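PDB 6O93: D-alanyl transferase DltD from Enterococcus faecalis, which probably takes part in the D-alanylation of lipoteichoic acid during Gram-positive cell-wall biogenesis, and belongs to a family of the SGNH-hydrolase clan. Local coordinates for residues K31-A36 against S89-I94. Residues are numbered along the deposited sequence.
Sequences KNKAVA and SMGDAI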
ATOM      1  N   LYS A  31       4.298 -12.405  -7.754  1.00 17.97           N
ATOM      2  CA  LYS A  31       3.331 -11.312  -7.756  1.00 17.17           C
ATOM      3  C   LYS A  31       2.934 -10.927  -9.177  1.00 16.16           C
ATOM      4  O   LYS A  31       1.762 -10.629  -9.438  1.00 17.20           O
ATOM      5  CB  LYS A  31       3.889 -10.104  -6.996  1.00 17.10           C
ATOM      6  CG  LYS A  31       4.759  -9.167  -7.817  1.00 16.47           C
ATOM      7  CD  LYS A  31       5.411  -8.117  -6.931  1.00 16.05           C
ATOM      8  CE  LYS A  31       6.039  -7.000  -7.750  1.00 16.31           C
ATOM      9  NZ  LYS A  31       7.033  -7.507  -8.730  1.00 18.15           N
ATOM     10  N   ASN A  32       3.890 -10.933 -10.111  1.00 15.94           N
ATOM     11  CA  ASN A  32       3.570 -10.566 -11.488  1.00 17.24           C
ATOM     12  C   ASN A  32       2.642 -11.587 -12.129  1.00 19.19           C
ATOM     13  O   ASN A  32       1.707 -11.219 -12.849  1.00 20.18           O
ATOM     14  CB  ASN A  32       4.852 -10.423 -12.309  1.00 16.58           C
ATOM     15  CG  ASN A  32       5.711  -9.262 -11.850  1.00 15.98           C
ATOM     16  OD1 ASN A  32       5.380  -8.566 -10.885  1.00 14.74           O
ATOM     17  ND2 ASN A  32       6.824  -9.045 -12.541  1.00 14.53           N
ATOM     18  N   LYS A  33       2.885 -12.876 -11.885  1.00 20.06           N
ATOM     19  CA  LYS A  33       2.016 -13.907 -12.440  1.00 21.06           C
ATOM     20  C   LYS A  33       0.600 -13.780 -11.893  1.00 19.15           C
ATOM     21  O   LYS A  33      -0.376 -13.916 -12.638  1.00 19.87           O
ATOM     22  CB  LYS A  33       2.590 -15.292 -12.135  1.00 23.17           C
ATOM     23  CG  LYS A  33       1.834 -16.447 -12.784  1.00 26.78           C
ATOM     24  CD  LYS A  33       1.934 -16.401 -14.303  1.00 30.61           C
ATOM     25  CE  LYS A  33       1.304 -17.628 -14.944  1.00 35.19           C
ATOM     26  NZ  LYS A  33       1.383 -17.581 -16.431  1.00 37.77           N
ATOM     27  N   ALA A  34       0.469 -13.505 -10.594  1.00 18.40           N
ATOM     28  CA  ALA A  34      -0.853 -13.380  -9.987  1.00 18.55           C
ATOM     29  C   ALA A  34      -1.637 -12.231 -10.608  1.00 18.79           C
ATOM     30  O   ALA A  34      -2.822 -12.376 -10.936  1.00 19.01           O
ATOM     31  CB  ALA A  34      -0.714 -13.183  -8.477  1.00 17.41           C
ATOM     32  N   VAL A  35      -0.992 -11.075 -10.775  1.00 18.33           N
ATOM     33  CA  VAL A  35      -1.679  -9.914 -11.331  1.00 17.79           C
ATOM     34  C   VAL A  35      -1.941 -10.107 -12.820  1.00 17.58           C
ATOM     35  O   VAL A  35      -2.995  -9.710 -13.334  1.00 18.72           O
ATOM     36  CB  VAL A  35      -0.864  -8.636 -11.058  1.00 18.18           C
ATOM     37  CG1 VAL A  35      -1.492  -7.436 -11.748  1.00 18.78           C
ATOM     38  CG2 VAL A  35      -0.757  -8.391  -9.561  1.00 18.32           C
ATOM     39  N   ALA A  36      -0.999 -10.727 -13.536  1.00 16.83           N
ATOM     40  CA  ALA A  36      -1.184 -10.948 -14.967  1.00 18.67           C
ATOM     41  C   ALA A  36      -2.355 -11.881 -15.248  1.00 20.20           C
ATOM     42  O   ALA A  36      -2.951 -11.818 -16.329  1.00 20.36           O
ATOM     43  CB  ALA A  36       0.097 -11.515 -15.583  1.00 18.58           C
ATOM     44  N   SER A  89       7.584  -2.729 -11.635  1.00 17.10           N
ATOM     45  CA  SER A  89       8.150  -4.046 -11.895  1.00 17.60           C
ATOM     46  C   SER A  89       7.119  -5.029 -12.428  1.00 18.78           C
ATOM     47  O   SER A  89       7.500  -6.060 -12.988  1.00 17.84           O
ATOM     48  CB  SER A  89       8.784  -4.609 -10.621  1.00 16.05           C
ATOM     49  OG  SER A  89       7.799  -4.912  -9.652  1.00 15.18           O
ATOM     50  N   MET A  90       5.826  -4.738 -12.268  1.00 20.09           N
ATOM     51  CA  MET A  90       4.804  -5.622 -12.817  1.00 21.68           C
ATOM     52  C   MET A  90       4.728  -5.516 -14.333  1.00 25.16           C
ATOM     53  O   MET A  90       4.305  -6.468 -14.998  1.00 26.42           O
ATOM     54  CB  MET A  90       3.445  -5.303 -12.194  1.00 20.68           C
ATOM     55  CG  MET A  90       3.349  -5.676 -10.730  1.00 19.76           C
ATOM     56  SD  MET A  90       1.758  -5.257 -10.003  1.00 20.17           S
ATOM     57  CE  MET A  90       1.953  -5.968  -8.371  1.00 19.87           C
ATOM     58  N   GLY A  91       5.131  -4.380 -14.895  1.00 27.50           N
ATOM     59  CA  GLY A  91       5.121  -4.229 -16.339  1.00 29.57           C
ATOM     60  C   GLY A  91       3.732  -4.425 -16.910  1.00 30.49           C
ATOM     61  O   GLY A  91       2.732  -3.949 -16.363  1.00 29.09           O
ATOM     62  N   ASP A  92       3.663  -5.149 -18.028  1.00 33.60           N
ATOM     63  CA  ASP A  92       2.387  -5.389 -18.689  1.00 35.48           C
ATOM     64  C   ASP A  92       1.467  -6.300 -17.888  1.00 30.38           C
ATOM     65  O   ASP A  92       0.297  -6.440 -18.256  1.00 31.80           O
ATOM     66  CB  ASP A  92       2.627  -5.986 -20.076  1.00 42.23           C
ATOM     67  CG  ASP A  92       3.309  -5.011 -21.018  1.00 46.66           C
ATOM     68  OD1 ASP A  92       3.050  -3.794 -20.907  1.00 47.33           O
ATOM     69  OD2 ASP A  92       4.104  -5.462 -21.870  1.00 48.97           O
ATOM     70  N   ALA A  93       1.955  -6.914 -16.806  1.00 24.69           N
ATOM     71  CA  ALA A  93       1.094  -7.766 -15.992  1.00 21.64           C
ATOM     72  C   ALA A  93      -0.081  -6.982 -15.421  1.00 20.50           C
ATOM     73  O   ALA A  93      -1.198  -7.506 -15.322  1.00 19.37           O
ATOM     74  CB  ALA A  93       1.907  -8.407 -14.865  1.00 19.94           C
ATOM     75  N   ILE A  94       0.151  -5.724 -15.036  1.00 20.38           N
ATOM     76  CA  ILE A  94      -0.898  -4.888 -14.456  1.00 21.32           C
ATOM     77  C   ILE A  94      -1.586  -4.006 -15.491  1.00 21.75           C
ATOM     78  O   ILE A  94      -2.582  -3.344 -15.159  1.00 21.21           O
ATOM     79  CB  ILE A  94      -0.330  -4.011 -13.317  1.00 21.57           C
ATOM     80  CG1 ILE A  94      -1.465  -3.432 -12.467  1.00 21.13           C
ATOM     81  CG2 ILE A  94       0.538  -2.890 -13.883  1.00 21.19           C
ATOM     82  CD1 ILE A  94      -0.995  -2.742 -11.208  1.00 20.67           C
TER
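Polar pairing at one end and close apolar contact at the other join helix 29-36 to the C-terminal end of helix 80-90 and the turn that follows it. The buried amine of K31 is well supplied with acceptors: NZ donates to S89 OG at 2.9 Å and, within its own helix, to N32 OD1, also at 2.9 Å, while the backbone O of G27 takes a further bond. S89 OG, accepting from K31, is also hydrogen-bonded to V86 O in the preceding helical turn. The N32 amide is thus used at both ends, although its ND2 bond to S89 O is weak (3.1 Å, 131° at the hydrogen). Further along, G91 leaves the helix with positive phi (59°), and A93 comes over A36: their CA atoms lie 4.0 Å apart, their CB atoms 3.7 Å. A93 O receives a CA-H···O contact from A36 CA (3.5 Å, 148°) and a conventional hydrogen bond from K97 NZ. V35 CG2 meets M90 CE at 3.8 Å, and V35 and M90 also touch strand 40-44 of the parallel sheet. K31 thus reaches across from helix 29-36 to neutral oxygens, its buried amino group paid for by hydrogen bonds, with no salt bridge across this contact.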